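Local coordinates for protein L-Ribose isomerase (Acinetobacter, PDB 4Q0S) that isomerises the non-natural sugar L-ribose, its ideal substrate, probably to the matching ketose, in the metal-bearing pocket of a cupin barrel, at residues 47-52 with 73-78; 116-121 with 242-247; 125-130 with 212-217. All coordinates share one frame; numbering follows the deposited sequence.

Contact 1: 47-52 with 73-78; sequences DSAGIV and AMIIFE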
# COMPACT_ATOMS: atom_id res chain seq x y z
N ASP A 47 -6.91 -10.18 -23.16
CA ASP A 47 -6.16 -11.30 -23.71
C ASP A 47 -4.83 -10.90 -24.35
O ASP A 47 -4.16 -11.74 -24.96
CB ASP A 47 -6.99 -12.06 -24.74
CG ASP A 47 -8.20 -12.74 -24.12
OD1 ASP A 47 -8.16 -13.04 -22.91
OD2 ASP A 47 -9.17 -12.99 -24.86
N SER A 48 -4.45 -9.63 -24.23
CA SER A 48 -3.18 -9.18 -24.78
C SER A 48 -2.19 -8.85 -23.66
O SER A 48 -1.00 -8.64 -23.91
CB SER A 48 -3.39 -7.94 -25.66
OG SER A 48 -4.06 -8.28 -26.86
N ALA A 49 -2.69 -8.80 -22.42
CA ALA A 49 -1.86 -8.47 -21.28
C ALA A 49 -0.81 -9.55 -20.98
O ALA A 49 0.32 -9.23 -20.64
CB ALA A 49 -2.73 -8.24 -20.04
N GLY A 50 -1.20 -10.81 -21.11
CA GLY A 50 -0.27 -11.90 -20.85
C GLY A 50 0.51 -12.20 -22.12
O GLY A 50 -0.09 -12.58 -23.13
N ILE A 51 1.83 -12.05 -22.07
CA ILE A 51 2.68 -12.26 -23.24
C ILE A 51 3.65 -13.43 -23.13
O ILE A 51 4.33 -13.62 -22.12
CB ILE A 51 3.49 -10.97 -23.53
CG1 ILE A 51 2.54 -9.78 -23.65
CG2 ILE A 51 4.31 -11.12 -24.81
CD1 ILE A 51 3.24 -8.43 -23.56
N VAL A 52 3.73 -14.22 -24.20
CA VAL A 52 4.65 -15.35 -24.27
C VAL A 52 5.47 -15.07 -25.53
O VAL A 52 4.92 -14.97 -26.62
CB VAL A 52 3.88 -16.69 -24.41
CG1 VAL A 52 4.86 -17.85 -24.46
CG2 VAL A 52 2.92 -16.86 -23.23
N ALA A 73 8.42 -14.69 -20.85
CA ALA A 73 7.00 -14.40 -20.78
C ALA A 73 6.77 -13.38 -19.67
O ALA A 73 7.52 -13.35 -18.68
CB ALA A 73 6.22 -15.67 -20.50
N MET A 74 5.74 -12.56 -19.82
CA MET A 74 5.46 -11.53 -18.83
C MET A 74 4.07 -10.98 -19.04
O MET A 74 3.40 -11.29 -20.03
CB MET A 74 6.45 -10.38 -18.99
CG MET A 74 6.17 -9.56 -20.24
SD MET A 74 7.47 -8.41 -20.67
CE MET A 74 7.35 -7.28 -19.27
N ILE A 75 3.66 -10.13 -18.10
CA ILE A 75 2.35 -9.50 -18.18
C ILE A 75 2.56 -8.00 -18.20
O ILE A 75 3.44 -7.48 -17.51
CB ILE A 75 1.48 -9.85 -16.95
CG1 ILE A 75 1.11 -11.33 -16.98
CG2 ILE A 75 0.24 -8.96 -16.92
CD1 ILE A 75 0.22 -11.75 -15.85
N ILE A 76 1.77 -7.30 -19.01
CA ILE A 76 1.87 -5.86 -19.09
C ILE A 76 0.46 -5.28 -19.08
O ILE A 76 -0.38 -5.68 -19.88
CB ILE A 76 2.57 -5.37 -20.38
CG1 ILE A 76 4.01 -5.90 -20.42
CG2 ILE A 76 2.57 -3.85 -20.43
CD1 ILE A 76 4.77 -5.51 -21.70
N PHE A 77 0.21 -4.37 -18.14
CA PHE A 77 -1.08 -3.70 -18.04
C PHE A 77 -0.76 -2.26 -18.38
O PHE A 77 -0.14 -1.54 -17.60
CB PHE A 77 -1.66 -3.80 -16.63
CG PHE A 77 -2.05 -5.19 -16.21
CD1 PHE A 77 -2.99 -5.91 -16.95
CD2 PHE A 77 -1.51 -5.77 -15.07
CE1 PHE A 77 -3.38 -7.20 -16.55
CE2 PHE A 77 -1.90 -7.05 -14.66
CZ PHE A 77 -2.83 -7.76 -15.40
N GLU A 78 -1.17 -1.84 -19.57
CA GLU A 78 -0.91 -0.49 -20.04
C GLU A 78 -2.01 0.48 -19.64
O GLU A 78 -3.16 0.33 -20.05
CB GLU A 78 -0.74 -0.54 -21.56
CG GLU A 78 -0.56 0.78 -22.25
CD GLU A 78 -0.40 0.60 -23.76
OE1 GLU A 78 0.72 0.28 -24.21
OE2 GLU A 78 -1.40 0.76 -24.49
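Ile51 and Met74 pair antiparallel through two backbone hydrogen bonds: Ile51 N gives to Met74 O at 2.7 Å, and Met74 N returns to Ile51 O at 2.9 Å. A third bond, from Ile76 N to Ala49 O at 2.9 Å, carries the pairing past the start of strand 50-52 into the loop before it. The Ala49 carbonyl also takes a CA-H...O contact from Ile75 CA at 3.2 Å. Gly50 opposite Ile75 and Val52 opposite Ala73 are the non-hydrogen-bonded pairs.

On the face of Ile51 and Met74, the tips of two isoleucines meet, Ile51 CD1 lying 3.8 Å from Ile76 CD1, and Ile76 also touches the bound ribitol. Ile76 holds CG1 beside its backbone N (chi1 -62°) and extends CD1 beyond it to reach this partner. Ala49 CB rests 3.7 Å from Phe77 CE1, and the same ring carries Ile75 CG2 over one face, 3.6 Å above its plane and displaced toward the rim.

Strand 50-52 is an edge strand of its sheet within this chain, and strand 73-82 continues the sheet to strand 101-108 through backbone hydrogen bonds of Ile75 with Ile107 and of Phe77 with Leu105. Helix 19-35 packs on Ile75 and Phe77 through Trp25, Ala29 and Ala30, whereas Ile51 and Ile76 touch Arg254 of helix 248-254.

Contact 2: 116-121 with 242-247; sequences PHHHGR and DNDFVS. With CO (cobalt (II) ion), chain B; NCO (cobalt hexammine(III)), chain E; RB0 (D-ribitol), chain C.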
# COMPACT_ATOMS: atom_id res chain seq x y z
N PRO A 116 15.75 -10.12 -24.62
CA PRO A 116 16.64 -9.14 -25.24
C PRO A 116 15.99 -8.46 -26.43
O PRO A 116 15.49 -9.12 -27.34
CB PRO A 116 17.84 -9.97 -25.64
CG PRO A 116 17.95 -10.94 -24.52
CD PRO A 116 16.49 -11.37 -24.32
N HIS A 117 16.02 -7.13 -26.44
CA HIS A 117 15.46 -6.37 -27.53
C HIS A 117 15.88 -4.92 -27.38
O HIS A 117 16.47 -4.54 -26.36
CB HIS A 117 13.93 -6.45 -27.53
CG HIS A 117 13.29 -5.78 -26.35
ND1 HIS A 117 13.36 -6.29 -25.07
CD2 HIS A 117 12.61 -4.61 -26.25
CE1 HIS A 117 12.76 -5.47 -24.24
NE2 HIS A 117 12.29 -4.44 -24.93
N HIS A 118 15.61 -4.11 -28.39
CA HIS A 118 15.92 -2.70 -28.31
C HIS A 118 14.88 -1.95 -29.11
O HIS A 118 14.19 -2.53 -29.95
CB HIS A 118 17.34 -2.39 -28.83
CG HIS A 118 17.46 -2.35 -30.32
ND1 HIS A 118 17.60 -3.49 -31.09
CD2 HIS A 118 17.48 -1.31 -31.19
CE1 HIS A 118 17.70 -3.15 -32.37
NE2 HIS A 118 17.63 -1.83 -32.45
N HIS A 119 14.75 -0.66 -28.84
CA HIS A 119 13.78 0.18 -29.53
C HIS A 119 14.49 1.29 -30.30
O HIS A 119 15.45 1.88 -29.80
CB HIS A 119 12.82 0.81 -28.52
CG HIS A 119 12.19 -0.18 -27.59
ND1 HIS A 119 11.23 -1.07 -28.01
CD2 HIS A 119 12.40 -0.44 -26.28
CE1 HIS A 119 10.88 -1.85 -27.00
NE2 HIS A 119 11.58 -1.48 -25.94
N GLY A 120 14.03 1.57 -31.51
CA GLY A 120 14.65 2.62 -32.28
C GLY A 120 14.19 3.98 -31.78
O GLY A 120 14.96 4.95 -31.80
N ARG A 121 12.95 4.05 -31.31
CA ARG A 121 12.38 5.32 -30.83
C ARG A 121 12.05 5.42 -29.34
O ARG A 121 12.18 6.49 -28.74
CB ARG A 121 11.12 5.62 -31.64
CG ARG A 121 11.26 5.32 -33.13
CD ARG A 121 9.96 5.53 -33.87
NE ARG A 121 10.03 5.11 -35.26
CZ ARG A 121 10.26 3.86 -35.65
NH1 ARG A 121 10.45 2.90 -34.76
NH2 ARG A 121 10.30 3.56 -36.95
N ASP A 242 8.23 -0.76 -33.45
CA ASP A 242 9.36 -0.24 -32.71
C ASP A 242 9.96 -1.26 -31.74
O ASP A 242 10.58 -0.89 -30.74
CB ASP A 242 8.94 1.03 -31.95
CG ASP A 242 10.11 1.80 -31.41
OD1 ASP A 242 11.06 2.08 -32.18
OD2 ASP A 242 10.09 2.15 -30.21
N ASN A 243 9.76 -2.54 -32.03
CA ASN A 243 10.31 -3.60 -31.20
C ASN A 243 11.25 -4.42 -32.06
O ASN A 243 10.88 -4.89 -33.13
CB ASN A 243 9.21 -4.52 -30.65
CG ASN A 243 8.36 -3.85 -29.59
OD1 ASN A 243 8.79 -2.92 -28.93
ND2 ASN A 243 7.14 -4.35 -29.42
N ASP A 244 12.48 -4.60 -31.58
CA ASP A 244 13.47 -5.37 -32.31
C ASP A 244 14.07 -6.38 -31.34
O ASP A 244 15.03 -6.08 -30.63
CB ASP A 244 14.57 -4.45 -32.84
CG ASP A 244 15.41 -5.11 -33.93
OD1 ASP A 244 15.64 -6.33 -33.86
OD2 ASP A 244 15.85 -4.38 -34.85
N PHE A 245 13.50 -7.58 -31.31
CA PHE A 245 13.99 -8.63 -30.43
C PHE A 245 15.20 -9.32 -31.06
O PHE A 245 15.23 -9.53 -32.27
CB PHE A 245 12.88 -9.65 -30.16
CG PHE A 245 11.76 -9.10 -29.33
CD1 PHE A 245 11.79 -9.19 -27.94
CD2 PHE A 245 10.70 -8.42 -29.93
CE1 PHE A 245 10.79 -8.61 -27.16
CE2 PHE A 245 9.69 -7.84 -29.16
CZ PHE A 245 9.74 -7.93 -27.77
N VAL A 246 16.19 -9.64 -30.24
CA VAL A 246 17.40 -10.30 -30.72
C VAL A 246 17.05 -11.67 -31.29
O VAL A 246 17.58 -12.08 -32.33
CB VAL A 246 18.43 -10.47 -29.59
CG1 VAL A 246 19.67 -11.18 -30.11
CG2 VAL A 246 18.81 -9.11 -29.02
N SER A 247 16.15 -12.38 -30.62
CA SER A 247 15.72 -13.70 -31.07
C SER A 247 14.48 -13.54 -31.95
O SER A 247 13.50 -12.93 -31.53
CB SER A 247 15.39 -14.59 -29.87
OG SER A 247 15.13 -15.91 -30.29
CO CO B . 11.87 -2.37 -23.99
CO NCO E . 16.24 -9.48 -35.92
N1 NCO E . 16.64 -8.05 -36.94
N2 NCO E . 15.36 -10.22 -37.31
N3 NCO E . 17.13 -8.74 -34.53
N4 NCO E . 14.72 -8.67 -35.39
N5 NCO E . 17.77 -10.29 -36.46
N6 NCO E . 15.84 -10.92 -34.91
C1 RB0 C . 8.26 -5.45 -23.88
O1 RB0 C . 7.57 -6.34 -24.75
C2 RB0 C . 7.50 -4.13 -23.81
O2 RB0 C . 7.66 -3.41 -25.03
C3 RB0 C . 7.99 -3.29 -22.61
O3 RB0 C . 7.13 -2.18 -22.41
C4 RB0 C . 9.43 -2.81 -22.76
O4 RB0 C . 9.81 -2.82 -24.12
C5 RB0 C . 10.38 -3.69 -21.95
O5 RB0 C . 11.69 -3.14 -21.95
O HOH W 1 14.77 -11.58 -28.14
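The cobalt site of this cupin barrel is built on a short antiparallel pairing of His117 with Phe245 and of His118 with Asp244. From it His117 and His119 lend NE2 to the cobalt(II) ion, at 2.3 Å from His117 and 2.2 Å from His119. Glu124 and His199 complete the protein ligands, and ribitol chelates the ion through O4 and O5. His119 ND1 donates to Asp242 O at 2.8 Å, with the oxygen almost in the ring plane (2° out). Together with the metal bond this second-shell hydrogen bond sets the ring's rotation. His117 ND1 is bound to Pro115 O, and its CB sits over the face of Phe245, 3.9 Å from the ring centroid. The two rings, with planes 29° apart, are slid so far that they barely overlap.

Backbone bonds join His118 and Asp244 in both directions, and Val246 N reaches Pro116 O. Beyond them, Phe245 O and Asp244 OD1 accept ammine hydrogens of the cobalt hexammine, whose positive charge probably favours the carboxylates of Asp244 and Asp248. Water 1 links Pro116 O to Ser247 N, just before helix 248-254.

At the far end Arg121, whose NE pairs with Glu97, lays NH1 against Asp242 OD1 in a 2.8 Å salt bridge. OD1 is met there from above the carboxylate plane (36° out), while its syn lone pair takes Arg121 N at 2.9 Å.

Contact 3: 125-130 with 212-217; sequences SYEVVL and VVREVS. With RB0 (D-ribitol), chain C.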
# COMPACT_ATOMS: atom_id res chain seq x y z
N SER A 125 12.04 3.99 -18.59
CA SER A 125 12.50 4.28 -17.24
C SER A 125 11.81 3.24 -16.37
O SER A 125 10.65 2.89 -16.61
CB SER A 125 12.10 5.69 -16.80
OG SER A 125 10.72 5.76 -16.45
N TYR A 126 12.53 2.72 -15.37
CA TYR A 126 11.97 1.69 -14.50
C TYR A 126 11.85 2.09 -13.05
O TYR A 126 12.73 2.75 -12.49
CB TYR A 126 12.81 0.41 -14.56
CG TYR A 126 13.19 -0.04 -15.94
CD1 TYR A 126 12.23 -0.22 -16.93
CD2 TYR A 126 14.53 -0.31 -16.26
CE1 TYR A 126 12.57 -0.64 -18.20
CE2 TYR A 126 14.89 -0.74 -17.53
CZ TYR A 126 13.91 -0.90 -18.50
OH TYR A 126 14.26 -1.30 -19.77
N GLU A 127 10.77 1.64 -12.42
CA GLU A 127 10.51 1.88 -11.01
C GLU A 127 10.04 0.53 -10.47
O GLU A 127 8.97 0.05 -10.85
CB GLU A 127 9.40 2.92 -10.85
CG GLU A 127 9.03 3.21 -9.40
CD GLU A 127 7.69 3.93 -9.27
OE1 GLU A 127 7.45 4.90 -10.02
OE2 GLU A 127 6.89 3.52 -8.41
N VAL A 128 10.83 -0.10 -9.61
CA VAL A 128 10.43 -1.38 -9.05
C VAL A 128 9.42 -1.13 -7.93
O VAL A 128 9.66 -0.32 -7.04
CB VAL A 128 11.64 -2.17 -8.50
CG1 VAL A 128 11.17 -3.45 -7.79
CG2 VAL A 128 12.60 -2.54 -9.65
N VAL A 129 8.29 -1.83 -8.00
CA VAL A 129 7.24 -1.66 -6.99
C VAL A 129 7.30 -2.80 -5.99
O VAL A 129 7.12 -2.59 -4.78
CB VAL A 129 5.85 -1.63 -7.65
CG1 VAL A 129 4.77 -1.38 -6.60
CG2 VAL A 129 5.82 -0.55 -8.73
N LEU A 130 7.55 -4.01 -6.49
CA LEU A 130 7.63 -5.19 -5.65
C LEU A 130 8.67 -6.15 -6.21
O LEU A 130 8.80 -6.29 -7.43
CB LEU A 130 6.27 -5.89 -5.59
CG LEU A 130 6.16 -7.02 -4.56
CD1 LEU A 130 6.06 -6.40 -3.18
CD2 LEU A 130 4.93 -7.88 -4.85
N VAL A 212 7.32 -6.73 -9.89
CA VAL A 212 6.31 -5.80 -10.37
C VAL A 212 7.04 -4.49 -10.62
O VAL A 212 7.65 -3.92 -9.71
CB VAL A 212 5.18 -5.58 -9.34
CG1 VAL A 212 4.09 -4.66 -9.93
CG2 VAL A 212 4.56 -6.91 -8.95
N VAL A 213 6.99 -4.02 -11.86
CA VAL A 213 7.68 -2.79 -12.23
C VAL A 213 6.79 -1.81 -12.97
O VAL A 213 6.02 -2.18 -13.86
CB VAL A 213 8.90 -3.09 -13.14
CG1 VAL A 213 9.68 -1.80 -13.44
CG2 VAL A 213 9.81 -4.11 -12.48
N ARG A 214 6.92 -0.54 -12.61
CA ARG A 214 6.16 0.49 -13.27
C ARG A 214 7.07 1.09 -14.36
O ARG A 214 8.17 1.56 -14.06
CB ARG A 214 5.76 1.56 -12.25
CG ARG A 214 4.93 2.70 -12.81
CD ARG A 214 4.66 3.74 -11.72
NE ARG A 214 3.64 3.33 -10.76
CZ ARG A 214 2.38 3.77 -10.78
NH1 ARG A 214 1.51 3.35 -9.88
NH2 ARG A 214 2.01 4.63 -11.72
N GLU A 215 6.63 1.04 -15.61
CA GLU A 215 7.43 1.61 -16.68
C GLU A 215 6.82 2.91 -17.19
O GLU A 215 5.62 2.97 -17.47
CB GLU A 215 7.58 0.65 -17.86
CG GLU A 215 8.37 1.27 -19.03
CD GLU A 215 8.47 0.36 -20.24
OE1 GLU A 215 9.11 -0.70 -20.12
OE2 GLU A 215 7.90 0.71 -21.30
N VAL A 216 7.65 3.94 -17.28
CA VAL A 216 7.23 5.23 -17.79
C VAL A 216 8.15 5.47 -18.98
O VAL A 216 9.36 5.64 -18.82
CB VAL A 216 7.40 6.35 -16.73
CG1 VAL A 216 7.22 7.70 -17.36
CG2 VAL A 216 6.37 6.17 -15.62
N SER A 217 7.58 5.46 -20.18
CA SER A 217 8.40 5.64 -21.37
C SER A 217 7.73 6.54 -22.38
O SER A 217 6.66 7.09 -22.12
CB SER A 217 8.65 4.28 -22.01
OG SER A 217 7.46 3.82 -22.63
C1 RB0 C . 8.26 -5.45 -23.88
O1 RB0 C . 7.57 -6.34 -24.75
C2 RB0 C . 7.50 -4.13 -23.81
O2 RB0 C . 7.66 -3.41 -25.03
C3 RB0 C . 7.99 -3.29 -22.61
O3 RB0 C . 7.13 -2.18 -22.41
C4 RB0 C . 9.43 -2.81 -22.76
O4 RB0 C . 9.81 -2.82 -24.12
C5 RB0 C . 10.38 -3.69 -21.95
O5 RB0 C . 11.69 -3.14 -21.95
O HOH W 2 9.38 4.34 -14.09
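Val129 and Leu130 both face Val212 in a classic beta bulge that shifts the register of these antiparallel strands by one residue; Val212 O receives Val129 N at 2.8 Å and Leu130 N at 3.2 Å. Glu127 and Arg214 form the hydrogen-bonded pair beyond it. At the other end Ser125 OG, held between its backbone N and carbonyl carbon (chi1 76°), donates to Val216 O at 2.7 Å on a lone pair in the carbonyl plane. Water 2 links the same hydroxyl to Arg214 O.

Tyr126, Val128, Val213 and Glu215 share one face. Tyr126 CB packs on Val213 CG1, and Glu215 OE1 lies at the tyrosine ring's edge, 4.0 Å from CE1. Ribitol O3 donates to Glu215 OE2 at 3.2 Å; Lys104 pairs with that oxygen, and Tyr126 OH bonds Glu124.

On the other face Glu127 and Arg214 run side by side, their flat ends 12° apart, but OE2 stays 4.0 Å from NE, beyond a salt bridge. Glu127 pairs instead with Lys190 and with Arg214 of the second subunit, and Arg214 with that subunit's Glu127. The chemistry thus divides by face: sugar binding on one, reciprocal subunit salt bridges on the other.

In the fold
Contacts 1 and 3 are buried pairings in the same six-stranded sheet, one at an edge strand, 50-52, and the other further in, with centres 15 Å apart. Contact 2 is only partly buried and belongs to the second sheet, on the opposite side of the chain's centre from both. All three reach the ribitol pocket: contact 1 offers it an apolar side chain, contact 3 a carboxylate, and contact 2 the histidines of the metal. Their outward chemistry differs too. Contact 1 packs apolar side chains against helix 19-35, contact 2 holds a cobalt hexammine, and contact 3 alone touches another subunit. Glu124, between segments 116-121 and 125-130, brings a further metal ligand.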